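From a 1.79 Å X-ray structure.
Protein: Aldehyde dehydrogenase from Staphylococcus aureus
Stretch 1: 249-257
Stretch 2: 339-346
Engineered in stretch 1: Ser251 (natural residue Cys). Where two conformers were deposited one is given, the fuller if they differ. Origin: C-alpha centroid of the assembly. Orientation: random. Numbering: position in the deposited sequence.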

ATOM      1  N   GLN A 249      24.054  -4.306  13.688  1.00 19.38           N
ATOM      2  CA  GLN A 249      23.478  -4.860  12.464  1.00 22.02           C
ATOM      3  C   GLN A 249      21.952  -4.756  12.525  1.00 21.97           C
ATOM      4  O   GLN A 249      21.219  -5.741  12.619  1.00 18.46           O
ATOM      5  N   THR A 250      21.483  -3.511  12.463  1.00 20.86           N
ATOM      6  CA  THR A 250      20.068  -3.191  12.586  1.00 18.38           C
ATOM      7  C   THR A 250      19.733  -2.050  11.638  1.00 17.48           C
ATOM      8  O   THR A 250      20.475  -1.069  11.550  1.00 18.31           O
ATOM      9  N   SER A 251      18.608  -2.185  10.932  1.00 20.06           N
ATOM     10  CA  SER A 251      18.226  -1.159   9.970  0.52 22.56           C
ATOM     11  C   SER A 251      17.805   0.139  10.646  1.00 22.11           C
ATOM     12  O   SER A 251      17.883   1.204  10.024  1.00 21.67           O
ATOM     13  N   VAL A 252      17.374   0.082  11.902  1.00 20.61           N
ATOM     14  CA  VAL A 252      16.996   1.276  12.645  1.00 18.38           C
ATOM     15  C   VAL A 252      18.031   1.605  13.721  1.00 22.14           C
ATOM     16  O   VAL A 252      17.763   2.401  14.619  1.00 24.50           O
ATOM     17  N   ALA A 253      19.213   1.004  13.641  1.00 18.65           N
ATOM     18  CA  ALA A 253      20.287   1.387  14.537  1.00 19.09           C
ATOM     19  C   ALA A 253      20.743   2.809  14.226  1.00 21.25           C
ATOM     20  O   ALA A 253      20.760   3.223  13.064  1.00 19.96           O
ATOM     21  N   PRO A 254      21.100   3.584  15.247  1.00 19.35           N
ATOM     22  CA  PRO A 254      21.772   4.864  14.995  1.00 19.12           C
ATOM     23  C   PRO A 254      22.946   4.672  14.050  1.00 23.05           C
ATOM     24  O   PRO A 254      23.916   3.981  14.371  1.00 22.43           O
ATOM     25  N   ASP A 255      22.838   5.251  12.855  1.00 20.27           N
ATOM     26  CA  ASP A 255      23.967   5.156  11.941  1.00 20.26           C
ATOM     27  C   ASP A 255      25.038   6.185  12.285  1.00 18.51           C
ATOM     28  O   ASP A 255      26.208   5.830  12.449  1.00 19.50           O
ATOM     29  N   TYR A 256      24.654   7.452  12.417  1.00 18.88           N
ATOM     30  CA  TYR A 256      25.588   8.519  12.746  1.00 20.60           C
ATOM     31  C   TYR A 256      24.908   9.524  13.661  1.00 19.94           C
ATOM     32  O   TYR A 256      23.684   9.542  13.793  1.00 21.23           O
ATOM     33  N   ILE A 257      25.722  10.374  14.282  1.00 21.13           N
ATOM     34  CA  ILE A 257      25.250  11.365  15.241  1.00 19.33           C
ATOM     35  C   ILE A 257      25.549  12.760  14.705  1.00 21.75           C
ATOM     36  O   ILE A 257      26.662  13.029  14.240  1.00 24.04           O
ATOM     37  N   ILE A 339      33.031   6.584   6.057  1.00 23.96           N
ATOM     38  CA  ILE A 339      32.012   6.106   6.982  1.00 24.90           C
ATOM     39  C   ILE A 339      30.671   6.801   6.766  1.00 24.72           C
ATOM     40  O   ILE A 339      29.636   6.295   7.218  1.00 22.21           O
ATOM     41  N   MET A 340      30.648   7.938   6.074  1.00 24.66           N
ATOM     42  CA  MET A 340      29.408   8.645   5.787  1.00 24.27           C
ATOM     43  C   MET A 340      28.901   8.398   4.372  1.00 26.48           C
ATOM     44  O   MET A 340      27.964   9.073   3.932  1.00 30.85           O
ATOM     45  N   GLN A 341      29.492   7.443   3.650  1.00 24.59           N
ATOM     46  CA  GLN A 341      29.089   7.144   2.285  1.00 25.82           C
ATOM     47  C   GLN A 341      28.262   5.873   2.158  1.00 29.36           C
ATOM     48  O   GLN A 341      27.698   5.629   1.085  1.00 35.35           O
ATOM     49  N   GLU A 342      28.178   5.057   3.206  1.00 27.60           N
ATOM     50  CA  GLU A 342      27.453   3.797   3.143  1.00 28.41           C
ATOM     51  C   GLU A 342      26.739   3.555   4.464  1.00 25.76           C
ATOM     52  O   GLU A 342      27.152   4.061   5.511  1.00 24.57           O
ATOM     53  N   GLU A 343      25.652   2.786   4.402  1.00 24.34           N
ATOM     54  CA  GLU A 343      25.017   2.308   5.622  1.00 25.72           C
ATOM     55  C   GLU A 343      26.002   1.435   6.384  1.00 23.36           C
ATOM     56  O   GLU A 343      26.488   0.428   5.859  1.00 21.58           O
ATOM     57  N   ILE A 344      26.312   1.832   7.617  1.00 23.12           N
ATOM     58  CA  ILE A 344      27.390   1.184   8.358  1.00 19.74           C
ATOM     59  C   ILE A 344      27.020  -0.254   8.699  1.00 19.84           C
ATOM     60  O   ILE A 344      27.795  -1.185   8.446  1.00 22.26           O
ATOM     61  N   PHE A 345      25.832  -0.455   9.269  1.00 20.66           N
ATOM     62  CA  PHE A 345      25.341  -1.781   9.637  1.00 22.73           C
ATOM     63  C   PHE A 345      26.374  -2.522  10.483  1.00 22.53           C
ATOM     64  O   PHE A 345      26.690  -3.692  10.253  1.00 20.64           O
ATOM     65  N   GLY A 346      26.922  -1.809  11.463  1.00 21.71           N
ATOM     66  CA  GLY A 346      27.954  -2.334  12.320  1.00 19.86           C
ATOM     67  C   GLY A 346      28.220  -1.414  13.494  1.00 19.19           C
ATOM     68  O   GLY A 346      27.633  -0.334  13.606  1.00 21.95           O
TER

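This is a small contact between two mostly loop segments, held by one direct hydrogen bond, two aromatic packing sites and a set of bridging waters. Its polar centre is Asp255. The CA-to-CB bond runs sideways, but a t rotamer at chi1 brings the carboxylate end nearer the other stretch, where Asp255 OD2 accepts a hydrogen bond from Ile344 N at 3.0 Å with an almost straight N-H...O angle of 175°. The same oxygen accepts a hydrogen bond from water 4 (Asp255 OD2 to water O, 2.7 Å), and that water accepts from Phe345 N at 3.0 Å. One carboxylate oxygen thus serves two successive backbone amides, the first directly and the second through water. Ile344, m at chi1 and t at chi2, points toward stretch 1 and lays CG1 3.5 Å from Asp255 OD2.

On one flank, Tyr256 points toward stretch 2 with chi1 in p. Met340 starts sideways, but its m, m, m chain curls back to set CE 3.6 Å from the centroid of the Tyr256 ring, only 13° off the normal: a CH-pi contact over the face, with the sulfur lying obliquely.

On the other, Phe345 packs its ring against backbone. Gln249 CA and Thr250 N lie over one face, and Phe345 CE1 comes 3.6 Å from Thr250 C. Phe345 chi1, -134°, falls between wells, and the Phe345 phi is positive. Gln249, m then t, rests CG 3.6 Å from Phe345 O; water 1 donates to both Gln249 OE1 (3.0 Å) and Phe345 O (2.9 Å).

Glu343 extends t, t, bringing OE2 within 4.1 Å of CA in the engineered Ser251. Waters 2 and 3 fill in between: Glu343 OE2 lies 2.6 Å from water 2 O and 2.8 Å from water 3 O, linking it to the carbonyls of Thr250 and Ser251 respectively.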

ATOM      1  CB  GLN A 249      23.962  -6.291  12.267  1.00 24.72           C
ATOM      2  CG  GLN A 249      25.487  -6.376  12.250  1.00 22.16           C
ATOM      3  CD  GLN A 249      26.018  -7.792  12.326  1.00 21.53           C
ATOM      4  OE1 GLN A 249      26.564  -8.315  11.354  1.00 21.46           O
ATOM      5  NE2 GLN A 249      25.878  -8.416  13.491  1.00 21.70           N
ATOM      6  CB  THR A 250      19.708  -2.800  14.027  1.00 20.32           C
ATOM      7  OG1 THR A 250      20.203  -3.797  14.930  1.00 21.95           O
ATOM      8  CG2 THR A 250      18.202  -2.678  14.193  1.00 22.57           C
ATOM      9  CB  SER A 251      17.109  -1.681   9.067  0.52 23.00           C
ATOM     10  OG  SER A 251      15.943  -1.978   9.815  0.52 21.08           O
ATOM     11  CB  VAL A 252      15.585   1.142  13.241  1.00 17.90           C
ATOM     12  CG1 VAL A 252      14.565   0.884  12.135  1.00 19.79           C
ATOM     13  CG2 VAL A 252      15.546   0.030  14.263  1.00 17.30           C
ATOM     14  CB  ALA A 253      21.469   0.432  14.406  1.00 22.35           C
ATOM     15  CB  PRO A 254      22.232   5.290  16.392  1.00 23.93           C
ATOM     16  CG  PRO A 254      21.182   4.721  17.288  1.00 23.15           C
ATOM     17  CD  PRO A 254      20.851   3.373  16.685  1.00 19.80           C
ATOM     18  CB  ASP A 255      23.505   5.323  10.491  1.00 19.59           C
ATOM     19  CG  ASP A 255      24.625   5.078   9.497  1.00 20.95           C
ATOM     20  OD1 ASP A 255      25.421   6.008   9.243  1.00 19.44           O
ATOM     21  OD2 ASP A 255      24.721   3.938   8.987  1.00 22.58           O
ATOM     22  CB  TYR A 256      26.130   9.205  11.477  1.00 21.00           C
ATOM     23  CG  TYR A 256      25.067   9.902  10.653  1.00 21.86           C
ATOM     24  CD1 TYR A 256      24.374   9.222   9.660  1.00 19.82           C
ATOM     25  CD2 TYR A 256      24.767  11.246  10.856  1.00 21.10           C
ATOM     26  CE1 TYR A 256      23.407   9.847   8.901  1.00 19.98           C
ATOM     27  CE2 TYR A 256      23.797  11.885  10.099  1.00 23.22           C
ATOM     28  CZ  TYR A 256      23.121  11.181   9.122  1.00 21.55           C
ATOM     29  OH  TYR A 256      22.157  11.808   8.363  1.00 20.92           O
ATOM     30  CB  ILE A 257      25.892  11.160  16.627  1.00 20.50           C
ATOM     31  CG1 ILE A 257      25.576   9.759  17.159  1.00 25.08           C
ATOM     32  CG2 ILE A 257      25.433  12.249  17.608  1.00 19.96           C
ATOM     33  CD1 ILE A 257      25.913   9.537  18.634  1.00 27.61           C
ATOM     34  CB  ILE A 339      32.511   6.283   8.430  1.00 25.08           C
ATOM     35  CG1 ILE A 339      31.673   5.450   9.400  1.00 26.07           C
ATOM     36  CG2 ILE A 339      32.499   7.749   8.830  1.00 26.40           C
ATOM     37  CD1 ILE A 339      31.942   3.968   9.311  1.00 25.18           C
ATOM     38  CB  MET A 340      29.586  10.146   6.025  1.00 21.64           C
ATOM     39  CG  MET A 340      29.733  10.520   7.487  1.00 20.45           C
ATOM     40  SD  MET A 340      28.362   9.914   8.494  1.00 24.58           S
ATOM     41  CE  MET A 340      26.992  10.790   7.743  1.00 25.21           C
ATOM     42  CB  GLN A 341      30.322   7.022   1.375  1.00 26.19           C
ATOM     43  CG  GLN A 341      31.302   8.171   1.494  1.00 28.80           C
ATOM     44  CD  GLN A 341      30.654   9.520   1.261  1.00 33.43           C
ATOM     45  OE1 GLN A 341      29.857   9.690   0.339  1.00 36.03           O
ATOM     46  NE2 GLN A 341      30.990  10.489   2.104  1.00 34.07           N
ATOM     47  CB  GLU A 342      28.396   2.620   2.829  1.00 33.38           C
ATOM     48  CG  GLU A 342      29.429   2.334   3.918  1.00 36.29           C
ATOM     49  CD  GLU A 342      30.238   1.074   3.653  1.00 38.18           C
ATOM     50  OE1 GLU A 342      31.322   1.180   3.038  1.00 36.86           O
ATOM     51  OE2 GLU A 342      29.797  -0.023   4.061  1.00 36.62           O
ATOM     52  CB  GLU A 343      23.742   1.530   5.291  1.00 22.97           C
ATOM     53  CG  GLU A 343      23.011   0.976   6.513  1.00 23.67           C
ATOM     54  CD  GLU A 343      21.628   0.436   6.181  1.00 24.61           C
ATOM     55  OE1 GLU A 343      21.264   0.414   4.986  1.00 24.71           O
ATOM     56  OE2 GLU A 343      20.899   0.043   7.118  1.00 23.97           O
ATOM     57  CB  ILE A 344      27.731   2.000   9.615  1.00 20.87           C
ATOM     58  CG1 ILE A 344      28.156   3.409   9.204  1.00 20.77           C
ATOM     59  CG2 ILE A 344      28.819   1.316  10.422  1.00 18.01           C
ATOM     60  CD1 ILE A 344      28.288   4.355  10.352  1.00 18.06           C
ATOM     61  CB  PHE A 345      24.961  -2.586   8.392  1.00 21.56           C
ATOM     62  CG  PHE A 345      23.642  -3.296   8.505  1.00 23.14           C
ATOM     63  CD1 PHE A 345      22.454  -2.586   8.449  1.00 19.36           C
ATOM     64  CD2 PHE A 345      23.590  -4.671   8.652  1.00 24.54           C
ATOM     65  CE1 PHE A 345      21.236  -3.236   8.548  1.00 22.61           C
ATOM     66  CE2 PHE A 345      22.376  -5.327   8.750  1.00 24.09           C
ATOM     67  CZ  PHE A 345      21.197  -4.608   8.700  1.00 19.91           C
TER
HETATM   68  O   HOH W   1      27.272  -6.304   9.177  1.00 26.23           O
HETATM   69  O   HOH W   2      21.312   0.718   9.547  1.00 20.14           O
HETATM   70  O   HOH W   3      18.738   1.751   7.600  1.00 26.31           O
HETATM   71  O   HOH W   4      23.862   1.699  10.125  1.00 21.62           O